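Local coordinates for protein hyaluronidase-phage associated (Streptococcus pyogenes, PDB 2WB3) that probably cleaves hyaluronan by elimination, as a tail-fibre hyaluronate lyase encoded by a phage of this bacterium, at residues N50-D54 with K55-E59. Sequence-based numbering, arbitrary orientation.
Sequences NPSVD and KEYDE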
loop_
_atom_site.group_PDB
_atom_site.type_symbol
_atom_site.label_atom_id
_atom_site.label_comp_id
_atom_site.label_asym_id
_atom_site.label_seq_id
_atom_site.Cartn_x
_atom_site.Cartn_y
_atom_site.Cartn_z
ATOM N N ASN A 50 8.916 -21.442 11.673
ATOM C CA ASN A 50 8.010 -22.536 12.036
ATOM C C ASN A 50 6.880 -21.966 12.906
ATOM O O ASN A 50 7.134 -21.270 13.902
ATOM C CB ASN A 50 8.815 -23.625 12.755
ATOM C CG ASN A 50 8.051 -24.958 12.869
ATOM O OD1 ASN A 50 6.820 -25.010 12.699
ATOM N ND2 ASN A 50 8.796 -26.040 13.049
ATOM N N PRO A 51 5.606 -22.152 12.480
ATOM C CA PRO A 51 4.523 -21.687 13.343
ATOM C C PRO A 51 4.393 -22.562 14.621
ATOM O O PRO A 51 3.653 -22.201 15.516
ATOM C CB PRO A 51 3.265 -21.945 12.511
ATOM C CG PRO A 51 3.629 -23.021 11.553
ATOM C CD PRO A 51 5.113 -22.752 11.222
ATOM N N SER A 52 5.077 -23.701 14.664
ATOM C CA SER A 52 4.910 -24.654 15.780
ATOM C C SER A 52 6.257 -24.946 16.435
ATOM O O SER A 52 7.308 -24.847 15.802
ATOM C CB SER A 52 4.359 -25.975 15.226
ATOM O OG SER A 52 4.463 -27.048 16.172
ATOM N N VAL A 53 6.233 -25.370 17.698
ATOM C CA VAL A 53 7.469 -25.843 18.340
ATOM C C VAL A 53 7.940 -27.144 17.740
ATOM O O VAL A 53 9.099 -27.494 17.840
ATOM C CB VAL A 53 7.281 -26.003 19.901
ATOM C CG1 VAL A 53 6.903 -24.648 20.544
ATOM C CG2 VAL A 53 6.226 -27.089 20.225
ATOM N N ASP A 54 7.039 -27.891 17.111
ATOM C CA ASP A 54 7.321 -29.217 16.562
ATOM C C ASP A 54 8.280 -29.098 15.347
ATOM O O ASP A 54 7.918 -28.468 14.354
ATOM C CB ASP A 54 5.940 -29.780 16.138
ATOM C CG ASP A 54 5.995 -31.111 15.408
ATOM O OD1 ASP A 54 7.077 -31.651 15.154
ATOM O OD2 ASP A 54 4.886 -31.651 15.079
ATOM N N LYS A 55 9.438 -29.741 15.377
ATOM C CA LYS A 55 10.468 -29.480 14.358
ATOM C C LYS A 55 10.165 -30.065 12.949
ATOM O O LYS A 55 10.858 -29.770 11.958
ATOM C CB LYS A 55 11.841 -29.930 14.877
ATOM C CG LYS A 55 11.917 -31.452 15.049
ATOM C CD LYS A 55 13.316 -31.984 15.336
ATOM C CE LYS A 55 13.204 -33.382 15.984
ATOM N NZ LYS A 55 14.280 -34.279 15.446
ATOM N N GLU A 56 9.095 -30.850 12.840
ATOM C CA GLU A 56 8.740 -31.447 11.572
ATOM C C GLU A 56 7.436 -30.906 11.041
ATOM O O GLU A 56 7.012 -31.274 9.938
ATOM C CB GLU A 56 8.584 -32.950 11.699
ATOM C CG GLU A 56 9.730 -33.650 12.339
ATOM C CD GLU A 56 9.586 -35.136 12.139
ATOM O OE1 GLU A 56 10.381 -35.666 11.333
ATOM O OE2 GLU A 56 8.643 -35.747 12.709
ATOM N N TYR A 57 6.813 -30.030 11.807
ATOM C CA TYR A 57 5.516 -29.495 11.488
ATOM C C TYR A 57 5.450 -28.778 10.119
ATOM O O TYR A 57 4.421 -28.870 9.405
ATOM C CB TYR A 57 5.157 -28.479 12.524
ATOM C CG TYR A 57 3.735 -27.995 12.447
ATOM C CD1 TYR A 57 2.702 -28.775 12.961
ATOM C CD2 TYR A 57 3.416 -26.749 11.898
ATOM C CE1 TYR A 57 1.423 -28.350 12.923
ATOM C CE2 TYR A 57 2.118 -26.305 11.880
ATOM C CZ TYR A 57 1.124 -27.114 12.386
ATOM O OH TYR A 57 -0.190 -26.705 12.392
ATOM N N ASP A 58 6.525 -28.052 9.778
ATOM C CA ASP A 58 6.575 -27.187 8.554
ATOM C C ASP A 58 7.382 -27.833 7.428
ATOM O O ASP A 58 7.978 -27.134 6.579
ATOM C CB ASP A 58 7.171 -25.813 8.937
ATOM C CG ASP A 58 8.568 -25.915 9.557
ATOM O OD1 ASP A 58 9.144 -27.033 9.721
ATOM O OD2 ASP A 58 9.153 -24.851 9.804
ATOM N N GLU A 59 7.447 -29.179 7.406
ATOM C CA GLU A 59 8.247 -29.847 6.410
ATOM C C GLU A 59 7.855 -29.578 4.925
ATOM O O GLU A 59 8.712 -29.738 4.031
ATOM C CB GLU A 59 8.278 -31.342 6.655
ATOM C CG GLU A 59 6.929 -32.011 6.546
ATOM C CD GLU A 59 7.071 -33.528 6.699
ATOM O OE1 GLU A 59 8.056 -33.958 7.343
ATOM O OE2 GLU A 59 6.233 -34.280 6.152
HETATM O O HOH W 1 6.505 -34.695 15.025
#
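N50 starts its contact with D58 at CB, which lies 3.2 Å from D58 OD2. One bond on, CG sits over the D58 carboxylate, and the amide and carboxylate planes stack only 19° apart. At the tip the two atoms part: OD1 takes the backbone N-H of S52 (2.9 Å, N to OD1), closing an Asx turn, while ND2 donates to D54 O and also to G77 O of a neighbouring subunit. D54 O is gripped from both faces of its plane, since Y57 N reaches it from the other face at 3.2 Å and completes the type I turn D54-Y57. This loop joins strands 45-49 and 64-69 in a protein of the triple-stranded beta-helix type, and the same subunit packs against it: D58 OD2 hydrogen-bonds to its T78 OG1 and Y57 OH to its E27 OE1. A chi1 of -171° swings Y57 CG away from the residue's own N and lays one ring face on S52, whose CB makes a CH-pi contact 3.8 Å from the centroid, offset toward the CG-CD2 rim, while P51 CG touches the edge at CE2. S52 OG accepts from D54 N in an ST turn, and D54 OD1 receives E56 N from above the carboxylate plane, nearly straight (169°).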